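Local coordinates for protein hydroxyethylphosphonate dioxygenase (PDB 6B9R) that probably uses iron and oxygen to cleave the carbon-carbon bond of 2-hydroxyethylphosphonate, giving hydroxymethylphosphonate, at residues 133-145 against 162-175. Sequence-based numbering, arbitrary orientation.
Sequences VEDDDPDNPLVEW and NYYFRSGGRSHCVP
Trp145 and Arg166 make the flat stack at one end of this contact, where the loop between strands 123-129 and 152-158 lies across a beta hairpin, strands 161-167 and 170-175 joined by a type I' turn at Ser167-Arg170. The guanidinium rests on the indole, planes 7° apart, a cation-pi pair with CZ of Arg166 3.4 Å from the centroid of the five-membered ring of Trp145. Extended from CG to NE, Arg166 lays CD over the six-membered ring. In-plane bonds help fix the guanidinium: Arg166 NE donates to Ser171 OG (2.7 Å), and NH2 reaches a water held by Asp139. On the opposite indole face Tyr164 sets its CB against CH2 of Trp145, a CH-pi contact. With an alanine at Trp145, the Arg166 guanidinium would probably lose its stacking surface and a gap would open beside Tyr164 CB.

Apolar packing continues along the hairpin. Val143 CG2 sits over one face of the Tyr164 phenol, 3.5 Å from its CE2, while Pro138 CA comes to the ring's edge. The pyrrolidine of Pro138 packs on the other strand, CD against CB of Cys173.

More polar links lie at the far end. A water at the edge of the Tyr164 ring links Tyr164 OH, 2.7 Å away, to Asp135 O; the hydroxyl also bonds Thr193 on neighbouring strand 190-194, which carries the iron ligand His190 and the substrate-pocket residue Phe192, so this is packing beside the active site. A second water bridges Asp136 O and Cys173 O. The one direct hydrogen bond between loop and hairpin runs from Asn162 ND2 to Asp136 OD1, 2.9 Å long and 160° at the hydrogen; it leaves close to the amide plane but meets OD1 from above the carboxylate, the two planes 82° apart.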
loop_
_atom_site.group_PDB
_atom_site.type_symbol
_atom_site.label_atom_id
_atom_site.label_comp_id
_atom_site.label_asym_id
_atom_site.label_seq_id
_atom_site.Cartn_x
_atom_site.Cartn_y
_atom_site.Cartn_z
ATOM N N VAL A 133 41.560 5.072 -2.108
ATOM C CA VAL A 133 41.871 6.490 -2.043
ATOM C C VAL A 133 42.891 6.727 -0.933
ATOM O O VAL A 133 43.067 5.913 -0.019
ATOM C CB VAL A 133 40.624 7.362 -1.812
ATOM C CG1 VAL A 133 39.655 7.256 -3.000
ATOM C CG2 VAL A 133 39.964 6.988 -0.484
ATOM N N GLU A 134 43.552 7.877 -1.010
ATOM C CA GLU A 134 44.558 8.263 -0.033
ATOM C C GLU A 134 44.143 9.457 0.817
ATOM O O GLU A 134 44.939 9.919 1.645
ATOM C CB GLU A 134 45.889 8.559 -0.738
ATOM C CG GLU A 134 46.508 7.335 -1.387
ATOM C CD GLU A 134 47.894 7.595 -1.935
ATOM O OE1 GLU A 134 48.121 8.684 -2.508
ATOM O OE2 GLU A 134 48.758 6.707 -1.786
ATOM N N ASP A 135 42.934 9.977 0.632
ATOM C CA ASP A 135 42.404 11.024 1.492
ATOM C C ASP A 135 40.902 10.826 1.619
ATOM O O ASP A 135 40.314 9.955 0.973
ATOM C CB ASP A 135 42.737 12.431 0.968
ATOM C CG ASP A 135 42.205 12.690 -0.437
ATOM O OD1 ASP A 135 41.023 12.375 -0.727
ATOM O OD2 ASP A 135 42.977 13.234 -1.258
ATOM N N ASP A 136 40.279 11.655 2.452
ATOM C CA ASP A 136 38.835 11.642 2.635
ATOM C C ASP A 136 38.185 12.881 2.025
ATOM O O ASP A 136 37.197 13.393 2.549
ATOM C CB ASP A 136 38.492 11.506 4.115
ATOM C CG ASP A 136 39.269 10.378 4.784
ATOM O OD1 ASP A 136 39.586 9.386 4.095
ATOM O OD2 ASP A 136 39.584 10.490 5.989
ATOM N N ASP A 137 38.739 13.362 0.914
ATOM C CA ASP A 137 38.196 14.519 0.209
ATOM C C ASP A 137 36.996 14.092 -0.629
ATOM O O ASP A 137 37.149 13.262 -1.534
ATOM C CB ASP A 137 39.276 15.145 -0.674
ATOM C CG ASP A 137 38.769 16.325 -1.516
ATOM O OD1 ASP A 137 37.576 16.696 -1.446
ATOM O OD2 ASP A 137 39.594 16.889 -2.266
ATOM N N PRO A 138 35.802 14.635 -0.376
ATOM C CA PRO A 138 34.645 14.298 -1.226
ATOM C C PRO A 138 34.845 14.633 -2.692
ATOM O O PRO A 138 34.185 14.023 -3.544
ATOM C CB PRO A 138 33.504 15.127 -0.615
ATOM C CG PRO A 138 34.185 16.208 0.159
ATOM C CD PRO A 138 35.453 15.600 0.679
ATOM N N ASP A 139 35.727 15.579 -3.017
ATOM C CA ASP A 139 35.950 16.009 -4.390
ATOM C C ASP A 139 37.128 15.299 -5.045
ATOM O O ASP A 139 37.506 15.653 -6.165
ATOM C CB ASP A 139 36.158 17.526 -4.437
ATOM C CG ASP A 139 34.935 18.294 -3.969
ATOM O OD1 ASP A 139 33.811 17.912 -4.353
ATOM O OD2 ASP A 139 35.093 19.273 -3.212
ATOM N N ASN A 140 37.715 14.320 -4.370
ATOM C CA ASN A 140 38.776 13.488 -4.914
ATOM C C ASN A 140 38.367 12.919 -6.276
ATOM O O ASN A 140 37.334 12.238 -6.372
ATOM C CB ASN A 140 39.077 12.364 -3.920
ATOM C CG ASN A 140 40.306 11.542 -4.292
ATOM O OD1 ASN A 140 40.598 11.318 -5.463
ATOM N ND2 ASN A 140 41.023 11.075 -3.279
ATOM N N PRO A 141 39.143 13.164 -7.338
ATOM C CA PRO A 141 38.732 12.714 -8.677
ATOM C C PRO A 141 38.693 11.205 -8.851
ATOM O O PRO A 141 38.161 10.739 -9.865
ATOM C CB PRO A 141 39.787 13.346 -9.594
ATOM C CG PRO A 141 40.970 13.537 -8.717
ATOM C CD PRO A 141 40.414 13.904 -7.374
ATOM N N LEU A 142 39.233 10.427 -7.914
ATOM C CA LEU A 142 39.138 8.976 -8.012
ATOM C C LEU A 142 37.757 8.448 -7.646
ATOM O O LEU A 142 37.479 7.270 -7.891
ATOM C CB LEU A 142 40.190 8.313 -7.121
ATOM C CG LEU A 142 41.648 8.538 -7.515
ATOM C CD1 LEU A 142 42.589 7.957 -6.451
ATOM C CD2 LEU A 142 41.941 7.943 -8.889
ATOM N N VAL A 143 36.897 9.282 -7.070
ATOM C CA VAL A 143 35.571 8.848 -6.647
ATOM C C VAL A 143 34.631 8.895 -7.843
ATOM O O VAL A 143 34.518 9.924 -8.522
ATOM C CB VAL A 143 35.054 9.732 -5.502
ATOM C CG1 VAL A 143 33.646 9.321 -5.112
ATOM C CG2 VAL A 143 36.004 9.664 -4.317
ATOM N N GLU A 144 33.961 7.787 -8.111
ATOM C CA GLU A 144 33.014 7.703 -9.215
ATOM C C GLU A 144 31.632 7.538 -8.608
ATOM O O GLU A 144 31.340 6.515 -7.986
ATOM C CB GLU A 144 33.358 6.553 -10.157
ATOM C CG GLU A 144 34.650 6.774 -10.920
ATOM C CD GLU A 144 34.537 7.837 -12.014
ATOM O OE1 GLU A 144 33.414 8.274 -12.339
ATOM O OE2 GLU A 144 35.582 8.235 -12.559
ATOM N N TRP A 145 30.795 8.554 -8.782
ATOM C CA TRP A 145 29.495 8.624 -8.143
ATOM C C TRP A 145 28.457 7.912 -8.992
ATOM O O TRP A 145 28.583 7.835 -10.216
ATOM C CB TRP A 145 29.071 10.079 -7.962
ATOM C CG TRP A 145 29.972 10.873 -7.092
ATOM C CD1 TRP A 145 31.204 11.353 -7.398
ATOM C CD2 TRP A 145 29.693 11.289 -5.760
ATOM N NE1 TRP A 145 31.723 12.047 -6.326
ATOM C CE2 TRP A 145 30.808 12.018 -5.307
ATOM C CE3 TRP A 145 28.604 11.109 -4.900
ATOM C CZ2 TRP A 145 30.863 12.575 -4.039
ATOM C CZ3 TRP A 145 28.666 11.659 -3.635
ATOM C CH2 TRP A 145 29.783 12.381 -3.221
ATOM N N ASN A 162 35.177 4.416 2.823
ATOM C CA ASN A 162 34.723 5.804 2.799
ATOM C C ASN A 162 33.349 5.869 2.143
ATOM O O ASN A 162 33.138 5.279 1.079
ATOM C CB ASN A 162 35.705 6.701 2.039
ATOM C CG ASN A 162 36.846 7.178 2.903
ATOM O OD1 ASN A 162 36.894 6.886 4.100
ATOM N ND2 ASN A 162 37.773 7.925 2.306
ATOM N N TYR A 163 32.431 6.604 2.772
ATOM C CA TYR A 163 31.073 6.812 2.286
ATOM C C TYR A 163 30.953 8.233 1.747
ATOM O O TYR A 163 31.234 9.200 2.463
ATOM C CB TYR A 163 30.051 6.578 3.395
ATOM C CG TYR A 163 28.618 6.751 2.944
ATOM C CD1 TYR A 163 28.133 6.038 1.860
ATOM C CD2 TYR A 163 27.755 7.624 3.595
ATOM C CE1 TYR A 163 26.830 6.181 1.432
ATOM C CE2 TYR A 163 26.438 7.783 3.154
ATOM C CZ TYR A 163 25.991 7.055 2.085
ATOM O OH TYR A 163 24.692 7.200 1.654
ATOM N N TYR A 164 30.549 8.356 0.490
ATOM C CA TYR A 164 30.368 9.644 -0.166
ATOM C C TYR A 164 28.893 9.845 -0.469
ATOM O O TYR A 164 28.212 8.913 -0.902
ATOM C CB TYR A 164 31.175 9.715 -1.463
ATOM C CG TYR A 164 32.640 9.412 -1.280
ATOM C CD1 TYR A 164 33.094 8.102 -1.207
ATOM C CD2 TYR A 164 33.570 10.439 -1.180
ATOM C CE1 TYR A 164 34.435 7.820 -1.029
ATOM C CE2 TYR A 164 34.912 10.172 -1.001
ATOM C CZ TYR A 164 35.339 8.863 -0.934
ATOM O OH TYR A 164 36.672 8.593 -0.761
ATOM N N PHE A 165 28.390 11.056 -0.233
ATOM C CA PHE A 165 26.969 11.280 -0.442
ATOM C C PHE A 165 26.714 12.730 -0.821
ATOM O O PHE A 165 27.438 13.636 -0.398
ATOM C CB PHE A 165 26.145 10.879 0.789
ATOM C CG PHE A 165 26.597 11.506 2.079
ATOM C CD1 PHE A 165 27.648 10.964 2.799
ATOM C CD2 PHE A 165 25.928 12.601 2.605
ATOM C CE1 PHE A 165 28.044 11.520 4.006
ATOM C CE2 PHE A 165 26.310 13.153 3.805
ATOM C CZ PHE A 165 27.377 12.615 4.508
ATOM N N ARG A 166 25.668 12.931 -1.638
ATOM C CA ARG A 166 25.344 14.231 -2.215
ATOM C C ARG A 166 23.896 14.600 -1.926
ATOM O O ARG A 166 23.011 13.739 -1.901
ATOM C CB ARG A 166 25.573 14.248 -3.738
ATOM C CG ARG A 166 26.965 14.651 -4.149
ATOM C CD ARG A 166 27.169 14.417 -5.636
ATOM N NE ARG A 166 28.536 14.694 -6.051
ATOM C CZ ARG A 166 29.038 14.346 -7.230
ATOM N NH1 ARG A 166 28.285 13.695 -8.114
ATOM N NH2 ARG A 166 30.295 14.642 -7.525
ATOM N N SER A 167 23.667 15.893 -1.720
ATOM C CA SER A 167 22.337 16.421 -1.448
ATOM C C SER A 167 22.399 17.922 -1.658
ATOM O O SER A 167 23.340 18.568 -1.189
ATOM C CB SER A 167 21.889 16.085 -0.017
ATOM O OG SER A 167 20.634 16.663 0.293
ATOM N N GLY A 168 21.419 18.467 -2.372
ATOM C CA GLY A 168 21.356 19.899 -2.608
ATOM C C GLY A 168 22.642 20.522 -3.113
ATOM O O GLY A 168 22.986 21.644 -2.721
ATOM N N GLY A 169 23.378 19.797 -3.955
ATOM C CA GLY A 169 24.549 20.344 -4.614
ATOM C C GLY A 169 25.848 20.282 -3.839
ATOM O O GLY A 169 26.857 20.819 -4.311
ATOM N N ARG A 170 25.868 19.648 -2.672
ATOM C CA ARG A 170 27.074 19.548 -1.861
ATOM C C ARG A 170 27.485 18.088 -1.740
ATOM O O ARG A 170 26.651 17.226 -1.440
ATOM C CB ARG A 170 26.860 20.161 -0.475
ATOM N N SER A 171 28.766 17.814 -1.982
ATOM C CA SER A 171 29.317 16.476 -1.825
ATOM C C SER A 171 29.933 16.341 -0.443
ATOM O O SER A 171 30.625 17.246 0.031
ATOM C CB SER A 171 30.376 16.189 -2.891
ATOM O OG SER A 171 29.815 16.248 -4.191
ATOM N N HIS A 172 29.679 15.208 0.202
ATOM C CA HIS A 172 30.222 14.909 1.515
ATOM C C HIS A 172 30.969 13.584 1.474
ATOM O O HIS A 172 30.668 12.705 0.657
ATOM C CB HIS A 172 29.127 14.815 2.584
ATOM C CG HIS A 172 28.162 15.956 2.577
ATOM N ND1 HIS A 172 28.206 16.973 3.506
ATOM C CD2 HIS A 172 27.112 16.232 1.768
ATOM C CE1 HIS A 172 27.234 17.834 3.261
ATOM N NE2 HIS A 172 26.553 17.407 2.213
ATOM N N CYS A 173 31.932 13.442 2.377
ATOM C CA CYS A 173 32.624 12.179 2.605
ATOM C C CYS A 173 32.713 11.931 4.103
ATOM O O CYS A 173 33.283 12.746 4.839
ATOM C CB CYS A 173 34.025 12.183 1.991
ATOM S SG CYS A 173 34.994 10.718 2.433
ATOM N N VAL A 174 32.171 10.804 4.552
ATOM C CA VAL A 174 32.313 10.399 5.949
ATOM C C VAL A 174 33.050 9.065 5.993
ATOM O O VAL A 174 32.533 8.056 5.494
ATOM C CB VAL A 174 30.945 10.317 6.647
ATOM C CG1 VAL A 174 31.086 9.712 8.022
ATOM C CG2 VAL A 174 30.310 11.697 6.741
ATOM N N PRO A 175 34.253 9.010 6.562
ATOM C CA PRO A 175 34.941 7.718 6.707
ATOM C C PRO A 175 34.221 6.821 7.705
ATOM O O PRO A 175 33.765 7.269 8.758
ATOM C CB PRO A 175 36.337 8.107 7.222
ATOM C CG PRO A 175 36.447 9.597 7.017
ATOM C CD PRO A 175 35.054 10.130 7.083
HETATM O O HOH W 1 38.539 10.585 -1.048
HETATM O O HOH W 2 36.030 13.816 4.892
HETATM O O HOH W 3 32.744 15.974 -6.139
#